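Local coordinates for protein binding component of ABC transporter (Wolinella succinogenes, PDB 3K4U) that binds lysine in the cleft between its two lobes and probably serves as the solute-binding component of an ABC transporter, at residues V91-L96 against V124-A129; L116-K121 against R132-A137; A146-E151 against D158-D163; P165-F170 against L179-T184. All coordinates share one frame; numbering follows the deposited sequence.

Overall arrangement
All four contacts pack helices, or the turn after one, against strands of the mixed sheet in one lobe, beside the lysine cleft. Contacts 1 and 2 share helix 125-133: its first turn faces strand 89-98, and the turn after its far end meets strand 117-121; the contact centres lie about 10 Å apart. Strand 159-163 of contact 3 runs between those two strands, so contact 3 touches both. Contact 4 adds strand 179-182 on the other edge of 89-98, its centre about 16 Å from that of contact 2. Contacts 1, 2 and 3 each supply residues to the lysine pocket, whereas in contact 4 the side chain of Asn167 stands about 11 Å from the ligand.

Contact 1. Residues V91-L96 against V124-A129. With LYS (lysine), chain K.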
loop_
_atom_site.group_PDB
_atom_site.type_symbol
_atom_site.label_atom_id
_atom_site.label_comp_id
_atom_site.label_asym_id
_atom_site.label_seq_id
_atom_site.Cartn_x
_atom_site.Cartn_y
_atom_site.Cartn_z
ATOM N N VAL E 91 25.532 3.944 -4.528
ATOM C CA VAL E 91 26.746 4.118 -3.732
ATOM C C VAL E 91 26.943 5.590 -3.422
ATOM O O VAL E 91 26.320 6.438 -4.064
ATOM C CB VAL E 91 27.932 3.587 -4.550
ATOM C CG1 VAL E 91 29.219 4.471 -4.375
ATOM C CG2 VAL E 91 28.141 2.096 -4.257
ATOM N N GLY E 92 27.792 5.902 -2.449
ATOM C CA GLY E 92 28.188 7.297 -2.216
ATOM C C GLY E 92 29.664 7.426 -1.895
ATOM O O GLY E 92 30.336 6.441 -1.572
ATOM N N GLN E 93 30.188 8.635 -1.997
ATOM C CA GLN E 93 31.563 8.852 -1.583
ATOM C C GLN E 93 31.734 8.940 -0.076
ATOM O O GLN E 93 30.890 9.492 0.624
ATOM C CB GLN E 93 32.150 10.087 -2.255
ATOM C CG GLN E 93 33.243 9.756 -3.232
ATOM C CD GLN E 93 32.700 9.223 -4.504
ATOM O OE1 GLN E 93 32.307 8.068 -4.593
ATOM N NE2 GLN E 93 32.647 10.070 -5.515
ATOM N N SER E 94 32.822 8.367 0.410
ATOM C CA SER E 94 33.152 8.368 1.813
ATOM C C SER E 94 34.584 8.819 1.963
ATOM O O SER E 94 35.257 9.122 0.981
ATOM C CB SER E 94 33.029 6.967 2.374
ATOM O OG SER E 94 31.833 6.805 3.091
ATOM N N LEU E 95 35.040 8.882 3.211
ATOM C CA LEU E 95 36.375 9.342 3.532
ATOM C C LEU E 95 37.164 8.306 4.353
ATOM O O LEU E 95 36.633 7.688 5.290
ATOM C CB LEU E 95 36.308 10.691 4.235
ATOM C CG LEU E 95 35.473 11.802 3.577
ATOM C CD1 LEU E 95 35.516 13.062 4.415
ATOM C CD2 LEU E 95 35.921 12.110 2.143
ATOM N N LEU E 96 38.421 8.091 3.970
ATOM C CA LEU E 96 39.336 7.371 4.830
ATOM C C LEU E 96 40.357 8.378 5.336
ATOM O O LEU E 96 40.967 9.075 4.527
ATOM C CB LEU E 96 40.017 6.229 4.082
ATOM C CG LEU E 96 39.215 5.010 3.618
ATOM C CD1 LEU E 96 40.187 3.991 3.021
ATOM C CD2 LEU E 96 38.378 4.389 4.737
ATOM N N VAL E 124 37.788 10.577 -12.034
ATOM C CA VAL E 124 36.848 9.571 -11.562
ATOM C C VAL E 124 35.774 10.241 -10.648
ATOM O O VAL E 124 36.006 11.326 -10.112
ATOM C CB VAL E 124 37.668 8.488 -10.842
ATOM C CG1 VAL E 124 37.371 8.438 -9.387
ATOM C CG2 VAL E 124 37.489 7.201 -11.481
ATOM N N SER E 125 34.617 9.602 -10.472
ATOM C CA SER E 125 33.515 10.175 -9.700
ATOM C C SER E 125 34.004 11.002 -8.532
ATOM O O SER E 125 33.574 12.135 -8.348
ATOM C CB SER E 125 32.617 9.090 -9.130
ATOM O OG SER E 125 31.479 8.902 -9.920
ATOM N N ALA E 126 34.908 10.435 -7.743
ATOM C CA ALA E 126 35.405 11.107 -6.559
ATOM C C ALA E 126 36.103 12.415 -6.921
ATOM O O ALA E 126 35.900 13.443 -6.274
ATOM C CB ALA E 126 36.334 10.183 -5.807
ATOM N N GLU E 127 36.920 12.389 -7.966
ATOM C CA GLU E 127 37.686 13.548 -8.281
ATOM C C GLU E 127 36.788 14.750 -8.557
ATOM O O GLU E 127 37.088 15.854 -8.082
ATOM C CB GLU E 127 38.584 13.279 -9.461
ATOM C CG GLU E 127 39.805 14.157 -9.438
ATOM C CD GLU E 127 39.975 14.882 -10.728
ATOM O OE1 GLU E 127 39.757 14.261 -11.795
ATOM O OE2 GLU E 127 40.361 16.067 -10.666
ATOM N N TYR E 128 35.692 14.520 -9.294
ATOM C CA TYR E 128 34.685 15.551 -9.603
ATOM C C TYR E 128 33.853 15.998 -8.375
ATOM O O TYR E 128 33.560 17.188 -8.204
ATOM C CB TYR E 128 33.778 15.085 -10.750
ATOM C CG TYR E 128 34.570 14.644 -11.964
ATOM C CD1 TYR E 128 35.177 15.598 -12.808
ATOM C CD2 TYR E 128 34.742 13.274 -12.267
ATOM C CE1 TYR E 128 35.944 15.200 -13.914
ATOM C CE2 TYR E 128 35.496 12.874 -13.380
ATOM C CZ TYR E 128 36.099 13.841 -14.189
ATOM O OH TYR E 128 36.841 13.456 -15.292
ATOM N N ALA E 129 33.485 15.036 -7.538
ATOM C CA ALA E 129 32.806 15.309 -6.269
ATOM C C ALA E 129 33.699 16.157 -5.350
ATOM O O ALA E 129 33.306 17.259 -4.943
ATOM C CB ALA E 129 32.386 14.016 -5.577
HETATM N N LYS K . 32.017 5.141 -9.455
HETATM C CA LYS K . 33.361 5.483 -9.872
HETATM C C LYS K . 33.255 6.259 -11.165
HETATM O O LYS K . 32.336 6.012 -11.942
HETATM C CB LYS K . 34.185 4.209 -10.109
HETATM C CG LYS K . 35.682 4.395 -10.041
HETATM C CD LYS K . 36.363 3.484 -11.000
HETATM C CE LYS K . 37.868 3.362 -10.733
HETATM N NZ LYS K . 38.485 2.223 -11.462
HETATM O OXT LYS K . 34.072 7.128 -11.462
#
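Gln93 reaches across from strand 93-96 to the first turn of helix 125-129, and its side chain makes up the strand's whole share of this contact. The two axes are nearly perpendicular, at 87°, and approach to 9.9 Å at their closest, a span that a long, flexible side chain can bridge. From CB, which leans toward the helix, the chain reaches CG, 4.0 Å from the methyl CB of Ala126. A bend at the second torsion (chi2 77°) then lays CD beside the helix backbone, 3.9 Å from Ala126 CA. The amide end lies over Ala126 and toward Ala129, though which way round it is turned is uncertain. Alanines suit this face because their small methyls let the side chain approach the helix. Replacing Gln93 with an alanine is likely to open a gap over Ala126 and Ala129, with nothing from the strand to cover their methyls.

The opening of the same helix faces the ligand. Ser125 N donates a nearly straight hydrogen bond (171°) to the lysine OXT, 2.7 Å away, and Val124 CG2 lies 3.6 Å from the ligand CG. Ser125 OG is hydrogen-bonded to Thr73 OG1, which also bonds the lysine, so two residues far apart in sequence meet at the bound amino acid. A carboxylate received at a helix N-terminus, where the helix dipole would probably favour the negative charge, is characteristic of amino-acid pockets in family 3 solute-binding proteins.

Contact 2. Residues L116-K121 against R132-A137; sequences LTLVTK and RLFKNA. With LYS (lysine), chain K.
The ring that meets strand 117-121 comes from just past the end of a helix: Phe134, the first residue to leave helical geometry, turns its side chain back to meet Leu118. One methyl does the touching. Leu118 CD2 sits over a face of the ring, 4.0 Å from Phe134 CD2, and the two side chains cross at about a right angle. With CG of Leu118 anti to the backbone N (chi1 157°), the branched end extends from the strand far enough to meet the ring. Flat aromatic and branched aliphatic groups suit this buried spot, where no hydrogen bond links the two segments.

The second meeting point is nearer the backbone, with Ala137 CA 3.9 Å from Leu116 O; a small methyl side chain allows the chain to pass this close as it enters the next strand. Strand 117-121, helix 125-133 and strand 138-142 form a beta-alpha-beta unit with the two strands adjacent and parallel, and Leu118 and Phe134 pack the turn that follows the connecting helix onto the first strand. Leu118 also touches Ala130 of the helix, and Met159 and Ile161 of the neighbouring strand.

Within the turn, Asp112 OD2 accepts hydrogen bonds from the backbone N of both Lys135 and Asn136. At the opposite end of the strand, Lys121 enters the ligand pocket: its CE lies 3.8 Å from CE of the bound lysine, while its NZ is hydrogen-bonded to Asp143 O.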
loop_
_atom_site.group_PDB
_atom_site.type_symbol
_atom_site.label_atom_id
_atom_site.label_comp_id
_atom_site.label_asym_id
_atom_site.label_seq_id
_atom_site.Cartn_x
_atom_site.Cartn_y
_atom_site.Cartn_z
ATOM N N LEU E 116 45.063 20.702 5.509
ATOM C CA LEU E 116 44.834 19.331 5.081
ATOM C C LEU E 116 45.048 19.043 3.591
ATOM O O LEU E 116 44.751 19.868 2.720
ATOM C CB LEU E 116 43.437 18.887 5.517
ATOM C CG LEU E 116 43.275 18.853 7.045
ATOM C CD1 LEU E 116 41.822 18.861 7.415
ATOM C CD2 LEU E 116 43.993 17.660 7.683
ATOM N N THR E 117 45.565 17.845 3.326
ATOM C CA THR E 117 45.786 17.325 1.975
ATOM C C THR E 117 44.836 16.154 1.739
ATOM O O THR E 117 44.736 15.255 2.600
ATOM C CB THR E 117 47.224 16.813 1.843
ATOM O OG1 THR E 117 48.077 17.554 2.739
ATOM C CG2 THR E 117 47.705 16.961 0.417
ATOM N N LEU E 118 44.138 16.157 0.598
ATOM C CA LEU E 118 43.179 15.088 0.259
ATOM C C LEU E 118 43.401 14.438 -1.127
ATOM O O LEU E 118 43.492 15.117 -2.166
ATOM C CB LEU E 118 41.771 15.648 0.363
ATOM C CG LEU E 118 40.571 15.055 -0.374
ATOM C CD1 LEU E 118 39.677 14.349 0.614
ATOM C CD2 LEU E 118 39.848 16.198 -1.041
ATOM N N VAL E 119 43.464 13.108 -1.137
ATOM C CA VAL E 119 43.825 12.391 -2.369
ATOM C C VAL E 119 42.820 11.377 -2.900
ATOM O O VAL E 119 42.152 10.646 -2.127
ATOM C CB VAL E 119 45.209 11.748 -2.293
ATOM C CG1 VAL E 119 46.280 12.832 -2.249
ATOM C CG2 VAL E 119 45.311 10.841 -1.101
ATOM N N THR E 120 42.728 11.347 -4.231
ATOM C CA THR E 120 41.971 10.320 -4.928
ATOM C C THR E 120 42.534 9.969 -6.334
ATOM O O THR E 120 43.561 10.516 -6.785
ATOM C CB THR E 120 40.484 10.711 -5.016
ATOM O OG1 THR E 120 39.680 9.526 -5.120
ATOM C CG2 THR E 120 40.224 11.621 -6.204
ATOM N N LYS E 121 41.843 9.069 -7.020
ATOM C CA LYS E 121 42.265 8.662 -8.331
ATOM C C LYS E 121 41.871 9.720 -9.371
ATOM O O LYS E 121 40.890 10.463 -9.172
ATOM C CB LYS E 121 41.632 7.318 -8.673
ATOM C CG LYS E 121 41.691 6.968 -10.181
ATOM C CD LYS E 121 40.738 5.814 -10.455
ATOM C CE LYS E 121 40.935 5.236 -11.816
ATOM N NZ LYS E 121 42.244 4.569 -11.927
ATOM N N ARG E 132 33.780 19.695 -6.288
ATOM C CA ARG E 132 32.545 20.337 -5.873
ATOM C C ARG E 132 32.534 20.550 -4.353
ATOM O O ARG E 132 32.456 21.681 -3.891
ATOM C CB ARG E 132 31.347 19.463 -6.269
ATOM C CG ARG E 132 30.709 19.745 -7.628
ATOM C CD ARG E 132 29.569 18.753 -7.905
ATOM N NE ARG E 132 28.862 18.380 -6.670
ATOM C CZ ARG E 132 28.727 17.135 -6.189
ATOM N NH1 ARG E 132 29.238 16.085 -6.843
ATOM N NH2 ARG E 132 28.058 16.935 -5.050
ATOM N N LEU E 133 32.633 19.459 -3.593
ATOM C CA LEU E 133 32.533 19.478 -2.132
ATOM C C LEU E 133 33.667 20.186 -1.411
ATOM O O LEU E 133 33.429 20.856 -0.423
ATOM C CB LEU E 133 32.425 18.055 -1.584
ATOM C CG LEU E 133 31.075 17.444 -1.195
ATOM C CD1 LEU E 133 29.922 17.848 -2.096
ATOM C CD2 LEU E 133 31.200 15.937 -1.164
ATOM N N PHE E 134 34.898 20.020 -1.874
ATOM C CA PHE E 134 36.035 20.598 -1.159
ATOM C C PHE E 134 36.562 21.850 -1.840
ATOM O O PHE E 134 36.825 21.875 -3.056
ATOM C CB PHE E 134 37.127 19.556 -0.890
ATOM C CG PHE E 134 36.703 18.487 0.094
ATOM C CD1 PHE E 134 36.895 18.662 1.455
ATOM C CD2 PHE E 134 36.078 17.320 -0.341
ATOM C CE1 PHE E 134 36.494 17.686 2.363
ATOM C CE2 PHE E 134 35.668 16.349 0.566
ATOM C CZ PHE E 134 35.880 16.529 1.914
ATOM N N LYS E 135 36.671 22.894 -1.027
ATOM C CA LYS E 135 36.891 24.245 -1.502
ATOM C C LYS E 135 38.238 24.748 -1.035
ATOM O O LYS E 135 38.903 25.487 -1.753
ATOM C CB LYS E 135 35.796 25.172 -0.962
ATOM C CG LYS E 135 34.403 24.537 -0.789
ATOM C CD LYS E 135 33.785 24.144 -2.122
ATOM C CE LYS E 135 33.609 25.354 -3.053
ATOM N NZ LYS E 135 32.912 24.953 -4.319
ATOM N N ASN E 136 38.620 24.347 0.176
ATOM C CA ASN E 136 39.889 24.751 0.787
ATOM C C ASN E 136 41.022 23.713 0.725
ATOM O O ASN E 136 42.195 24.087 0.719
ATOM C CB ASN E 136 39.700 25.101 2.269
ATOM C CG ASN E 136 38.557 26.030 2.517
ATOM O OD1 ASN E 136 37.626 25.680 3.236
ATOM N ND2 ASN E 136 38.617 27.228 1.946
ATOM N N ALA E 137 40.672 22.425 0.740
ATOM C CA ALA E 137 41.657 21.371 0.988
ATOM C C ALA E 137 42.518 21.129 -0.231
ATOM O O ALA E 137 42.070 21.361 -1.350
ATOM C CB ALA E 137 40.977 20.097 1.425
HETATM N N LYS K . 32.017 5.141 -9.455
HETATM C CA LYS K . 33.361 5.483 -9.872
HETATM C C LYS K . 33.255 6.259 -11.165
HETATM O O LYS K . 32.336 6.012 -11.942
HETATM C CB LYS K . 34.185 4.209 -10.109
HETATM C CG LYS K . 35.682 4.395 -10.041
HETATM C CD LYS K . 36.363 3.484 -11.000
HETATM C CE LYS K . 37.868 3.362 -10.733
HETATM N NZ LYS K . 38.485 2.223 -11.462
HETATM O OXT LYS K . 34.072 7.128 -11.462
#

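Contact 3. Residues A146-E151 against D158-D163. With LYS (lysine), chain K.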
loop_
_atom_site.group_PDB
_atom_site.type_symbol
_atom_site.label_atom_id
_atom_site.label_comp_id
_atom_site.label_asym_id
_atom_site.label_seq_id
_atom_site.Cartn_x
_atom_site.Cartn_y
_atom_site.Cartn_z
ATOM N N ALA E 146 44.750 2.647 -5.218
ATOM C CA ALA E 146 45.704 2.073 -4.286
ATOM C C ALA E 146 46.962 2.902 -4.140
ATOM O O ALA E 146 47.586 2.916 -3.065
ATOM C CB ALA E 146 46.038 0.661 -4.719
ATOM N N GLU E 147 47.341 3.606 -5.201
ATOM C CA GLU E 147 48.461 4.552 -5.094
ATOM C C GLU E 147 48.041 5.741 -4.304
ATOM O O GLU E 147 48.887 6.409 -3.700
ATOM C CB GLU E 147 48.921 5.060 -6.447
ATOM C CG GLU E 147 49.790 4.121 -7.215
ATOM C CD GLU E 147 50.016 4.642 -8.592
ATOM O OE1 GLU E 147 50.647 5.715 -8.708
ATOM O OE2 GLU E 147 49.555 4.001 -9.563
ATOM N N ALA E 148 46.731 5.996 -4.310
ATOM C CA ALA E 148 46.165 7.191 -3.710
ATOM C C ALA E 148 46.143 7.023 -2.230
ATOM O O ALA E 148 46.696 7.839 -1.514
ATOM C CB ALA E 148 44.788 7.448 -4.246
ATOM N N VAL E 149 45.568 5.930 -1.758
ATOM C CA VAL E 149 45.548 5.712 -0.318
ATOM C C VAL E 149 46.917 5.575 0.317
ATOM O O VAL E 149 47.102 6.022 1.459
ATOM C CB VAL E 149 44.764 4.479 0.089
ATOM C CG1 VAL E 149 43.629 4.893 0.987
ATOM C CG2 VAL E 149 44.309 3.695 -1.123
ATOM N N GLN E 150 47.864 4.927 -0.380
ATOM C CA GLN E 150 49.241 4.822 0.126
ATOM C C GLN E 150 49.731 6.139 0.679
ATOM O O GLN E 150 50.380 6.150 1.704
ATOM C CB GLN E 150 50.204 4.320 -0.940
ATOM C CG GLN E 150 50.236 2.799 -1.093
ATOM C CD GLN E 150 50.625 2.118 0.193
ATOM O OE1 GLN E 150 51.621 2.484 0.820
ATOM N NE2 GLN E 150 49.824 1.147 0.618
ATOM N N GLU E 151 49.388 7.246 0.017
ATOM C CA GLU E 151 49.754 8.590 0.490
ATOM C C GLU E 151 49.229 8.928 1.902
ATOM O O GLU E 151 49.921 9.583 2.697
ATOM C CB GLU E 151 49.310 9.681 -0.498
ATOM C CG GLU E 151 49.712 9.493 -1.946
ATOM C CD GLU E 151 51.209 9.453 -2.137
ATOM O OE1 GLU E 151 51.890 10.437 -1.754
ATOM O OE2 GLU E 151 51.709 8.427 -2.667
ATOM N N ASP E 158 46.403 13.285 4.282
ATOM C CA ASP E 158 45.648 13.088 5.526
ATOM C C ASP E 158 44.416 12.209 5.374
ATOM O O ASP E 158 43.956 11.622 6.350
ATOM C CB ASP E 158 45.239 14.426 6.117
ATOM C CG ASP E 158 46.296 15.476 5.948
ATOM O OD1 ASP E 158 47.331 15.392 6.656
ATOM O OD2 ASP E 158 46.082 16.380 5.104
HETATM N N MSE E 159 43.893 12.118 4.152
HETATM C CA MSE E 159 42.603 11.490 3.905
HETATM C C MSE E 159 42.339 11.182 2.441
HETATM O O MSE E 159 42.736 11.941 1.542
HETATM C CB MSE E 159 41.491 12.393 4.408
HETATM C CG MSE E 159 41.664 13.826 3.967
HETATM SE SE MSE E 159 40.179 14.891 4.606
HETATM C CE MSE E 159 40.633 16.600 3.710
ATOM N N PHE E 160 41.635 10.069 2.242
ATOM C CA PHE E 160 41.277 9.496 0.942
ATOM C C PHE E 160 39.756 9.599 0.704
ATOM O O PHE E 160 38.962 9.418 1.624
ATOM C CB PHE E 160 41.735 8.034 0.926
ATOM C CG PHE E 160 41.498 7.321 -0.378
ATOM C CD1 PHE E 160 42.262 7.618 -1.508
ATOM C CD2 PHE E 160 40.537 6.329 -0.473
ATOM C CE1 PHE E 160 42.033 6.967 -2.703
ATOM C CE2 PHE E 160 40.320 5.685 -1.674
ATOM C CZ PHE E 160 41.074 6.007 -2.785
ATOM N N ILE E 161 39.356 9.924 -0.519
ATOM C CA ILE E 161 37.925 10.039 -0.879
ATOM C C ILE E 161 37.614 9.129 -2.050
ATOM O O ILE E 161 38.349 9.102 -3.029
ATOM C CB ILE E 161 37.498 11.457 -1.287
ATOM C CG1 ILE E 161 35.973 11.493 -1.554
ATOM C CG2 ILE E 161 38.280 11.923 -2.532
ATOM C CD1 ILE E 161 35.375 12.925 -1.828
ATOM N N PHE E 162 36.514 8.394 -1.956
ATOM C CA PHE E 162 36.174 7.434 -2.987
ATOM C C PHE E 162 34.849 6.782 -2.636
ATOM O O PHE E 162 34.371 6.921 -1.517
ATOM C CB PHE E 162 37.278 6.364 -3.080
ATOM C CG PHE E 162 37.381 5.735 -4.423
ATOM C CD1 PHE E 162 38.171 6.311 -5.414
ATOM C CD2 PHE E 162 36.688 4.573 -4.708
ATOM C CE1 PHE E 162 38.238 5.738 -6.680
ATOM C CE2 PHE E 162 36.754 3.999 -5.961
ATOM C CZ PHE E 162 37.532 4.577 -6.950
ATOM N N ASP E 163 34.280 6.078 -3.611
ATOM C CA ASP E 163 33.128 5.239 -3.419
ATOM C C ASP E 163 33.252 4.441 -2.129
ATOM O O ASP E 163 34.278 3.814 -1.847
ATOM C CB ASP E 163 32.921 4.303 -4.613
ATOM C CG ASP E 163 32.670 5.054 -5.932
ATOM O OD1 ASP E 163 31.986 4.507 -6.847
ATOM O OD2 ASP E 163 33.168 6.184 -6.062
HETATM N N LYS K . 32.017 5.141 -9.455
HETATM C CA LYS K . 33.361 5.483 -9.872
HETATM C C LYS K . 33.255 6.259 -11.165
HETATM O O LYS K . 32.336 6.012 -11.942
HETATM C CB LYS K . 34.185 4.209 -10.109
HETATM C CG LYS K . 35.682 4.395 -10.041
HETATM C CD LYS K . 36.363 3.484 -11.000
HETATM C CE LYS K . 37.868 3.362 -10.733
HETATM N NZ LYS K . 38.485 2.223 -11.462
HETATM O OXT LYS K . 34.072 7.128 -11.462
#
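Helix 146-151 comes nearest to strand 159-163 where the CA atoms of Val149 and Phe160 stand 5.8 Å apart. The contact rests on Ala148, Val149 and the ring of Phe160: Ala148 is small enough for the ring to come alongside, and Val149 offers two methyls to its face. The phenylalanine extends with CG anti to its backbone N (chi1 -177°), which carries the ring up beside the helix. Val149 lies on one face: its CG1 makes a CH-pi contact, 3.9 Å from the ring centroid and 28° off the normal, displaced toward Phe160 CG. The other valine methyl, CG2, is on the same face, 4.2 Å above the plane and over the ring centre, so both branches share the aromatic surface. Ala148 comes instead to the ring edge, near its plane.

Further along, the strand delivers two residues to the lysine pocket. Phe162 brings its ring tip to the aliphatic part of the ligand, CZ lying 3.6 Å from the lysine CG, while Asp163 OD1 accepts a hydrogen bond of 2.7 Å from the ligand amino nitrogen N. An acidic side chain suits that amino group.

Strand 159-163 runs within the mixed sheet, antiparallel to 89-98 and parallel to 117-121. Helix 145-154 packs on the Phe160 side, adding Val152 to the ring's surroundings, and Phe170 of helix 164-175 touches Val149, while Met159 meets Val97 and Ile161 meets Leu95 of strand 89-98.

Contact 4. Residues P165-F170 against L179-T184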
loop_
_atom_site.group_PDB
_atom_site.type_symbol
_atom_site.label_atom_id
_atom_site.label_comp_id
_atom_site.label_asym_id
_atom_site.label_seq_id
_atom_site.Cartn_x
_atom_site.Cartn_y
_atom_site.Cartn_z
ATOM N N PRO E 165 31.955 1.649 -0.973
ATOM C CA PRO E 165 32.186 0.209 -0.832
ATOM C C PRO E 165 33.641 -0.142 -0.992
ATOM O O PRO E 165 34.088 -1.137 -0.440
ATOM C CB PRO E 165 31.319 -0.400 -1.921
ATOM C CG PRO E 165 30.249 0.689 -2.190
ATOM C CD PRO E 165 31.028 1.948 -2.074
ATOM N N PHE E 166 34.388 0.715 -1.671
ATOM C CA PHE E 166 35.847 0.588 -1.693
ATOM C C PHE E 166 36.439 0.726 -0.303
ATOM O O PHE E 166 37.208 -0.140 0.146
ATOM C CB PHE E 166 36.483 1.598 -2.640
ATOM C CG PHE E 166 37.992 1.558 -2.663
ATOM C CD1 PHE E 166 38.668 0.921 -3.699
ATOM C CD2 PHE E 166 38.739 2.202 -1.668
ATOM C CE1 PHE E 166 40.057 0.894 -3.733
ATOM C CE2 PHE E 166 40.143 2.183 -1.698
ATOM C CZ PHE E 166 40.799 1.524 -2.730
ATOM N N ASN E 167 36.070 1.797 0.388
ATOM C CA ASN E 167 36.557 2.039 1.730
ATOM C C ASN E 167 36.320 0.901 2.699
ATOM O O ASN E 167 37.220 0.496 3.425
ATOM C CB ASN E 167 35.983 3.340 2.258
ATOM C CG ASN E 167 36.423 4.522 1.445
ATOM O OD1 ASN E 167 37.566 4.583 0.967
ATOM N ND2 ASN E 167 35.522 5.479 1.273
ATOM N N VAL E 168 35.127 0.340 2.722
ATOM C CA VAL E 168 34.974 -0.755 3.689
ATOM C C VAL E 168 35.840 -1.976 3.356
ATOM O O VAL E 168 36.379 -2.593 4.242
ATOM C CB VAL E 168 33.499 -1.068 4.126
ATOM C CG1 VAL E 168 32.520 -0.329 3.339
ATOM C CG2 VAL E 168 33.213 -2.528 4.084
ATOM N N ALA E 169 36.012 -2.290 2.079
ATOM C CA ALA E 169 36.857 -3.418 1.691
ATOM C C ALA E 169 38.319 -3.106 1.992
ATOM O O ALA E 169 39.086 -3.968 2.426
ATOM C CB ALA E 169 36.664 -3.749 0.241
ATOM N N PHE E 170 38.699 -1.855 1.786
ATOM C CA PHE E 170 40.042 -1.448 2.137
ATOM C C PHE E 170 40.298 -1.449 3.643
ATOM O O PHE E 170 41.364 -1.865 4.082
ATOM C CB PHE E 170 40.349 -0.090 1.538
ATOM C CG PHE E 170 41.793 0.298 1.623
ATOM C CD1 PHE E 170 42.640 0.104 0.539
ATOM C CD2 PHE E 170 42.292 0.895 2.773
ATOM C CE1 PHE E 170 43.961 0.486 0.597
ATOM C CE2 PHE E 170 43.602 1.274 2.855
ATOM C CZ PHE E 170 44.447 1.073 1.763
ATOM N N LEU E 179 43.988 3.528 9.626
ATOM C CA LEU E 179 43.093 4.593 9.183
ATOM C C LEU E 179 41.739 4.468 9.864
ATOM O O LEU E 179 41.493 3.493 10.598
ATOM C CB LEU E 179 42.925 4.536 7.667
ATOM C CG LEU E 179 43.919 5.242 6.730
ATOM C CD1 LEU E 179 45.362 5.142 7.193
ATOM C CD2 LEU E 179 43.762 4.657 5.345
ATOM N N VAL E 180 40.875 5.467 9.649
ATOM C CA VAL E 180 39.491 5.400 10.127
ATOM C C VAL E 180 38.504 5.894 9.077
ATOM O O VAL E 180 38.670 6.980 8.507
ATOM C CB VAL E 180 39.264 6.141 11.452
ATOM C CG1 VAL E 180 37.805 5.973 11.900
ATOM C CG2 VAL E 180 40.197 5.617 12.524
ATOM N N HIS E 181 37.478 5.075 8.859
ATOM C CA HIS E 181 36.436 5.265 7.860
ATOM C C HIS E 181 35.333 6.231 8.322
ATOM O O HIS E 181 34.469 5.869 9.140
ATOM C CB HIS E 181 35.834 3.883 7.584
ATOM C CG HIS E 181 34.853 3.839 6.458
ATOM N ND1 HIS E 181 34.806 4.791 5.463
ATOM C CD2 HIS E 181 33.918 2.913 6.137
ATOM C CE1 HIS E 181 33.870 4.469 4.588
ATOM N NE2 HIS E 181 33.324 3.327 4.967
ATOM N N LEU E 182 35.357 7.458 7.805
ATOM C CA LEU E 182 34.216 8.354 7.976
ATOM C C LEU E 182 33.164 8.005 6.923
ATOM O O LEU E 182 33.255 8.431 5.757
ATOM C CB LEU E 182 34.643 9.820 7.922
ATOM C CG LEU E 182 35.178 10.284 9.281
ATOM C CD1 LEU E 182 35.758 11.683 9.186
ATOM C CD2 LEU E 182 34.074 10.220 10.368
ATOM N N ASP E 183 32.173 7.213 7.335
ATOM C CA ASP E 183 31.322 6.538 6.366
ATOM C C ASP E 183 30.010 7.238 6.004
ATOM O O ASP E 183 29.154 6.647 5.320
ATOM C CB ASP E 183 31.104 5.065 6.730
ATOM C CG ASP E 183 30.375 4.876 8.047
ATOM O OD1 ASP E 183 29.376 5.581 8.316
ATOM O OD2 ASP E 183 30.799 3.982 8.809
ATOM N N THR E 184 29.848 8.490 6.422
ATOM C CA THR E 184 28.708 9.231 5.917
ATOM C C THR E 184 28.880 9.351 4.405
ATOM O O THR E 184 29.942 9.696 3.925
ATOM C CB THR E 184 28.538 10.622 6.575
ATOM O OG1 THR E 184 28.805 10.521 7.978
ATOM C CG2 THR E 184 27.119 11.143 6.369
#
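His181 and Asn167 bury the most surface here, the imidazole of strand 179-182 being laid against the helix so that Asn167 CB rests over one of its faces. The side chains cross at about a right angle, with amide and ring planes 63° apart; the asparagine thus meets the ring with its methylene rather than stacking its amide on it. On the ring's opposite face lies CB of Asp183, 3.3 Å above the plane and offset toward the rim. With CG anti to the backbone N (chi1 -173°), the ring of His181 extends from the strand toward the helix. Its ND1 makes a weak hydrogen bond with Leu95 O, a polar link to the adjacent strand. Putting an alanine in place of His181 would probably leave Leu95 O without that bond and open a gap between Asn167 and Asp183.

Leu179, at the start of the strand, extends the contact with an aliphatic branch: its CD2 is 4.2 Å from Phe170 CE2.

Helix and strand run roughly antiparallel, at 150°, with axes 9.3 Å apart. Strand 179-182 pairs antiparallel with 89-98, where Asn167 also touches Ser94 and Leu96, while Phe170 and Leu179 both reach Leu153 of helix 145-154.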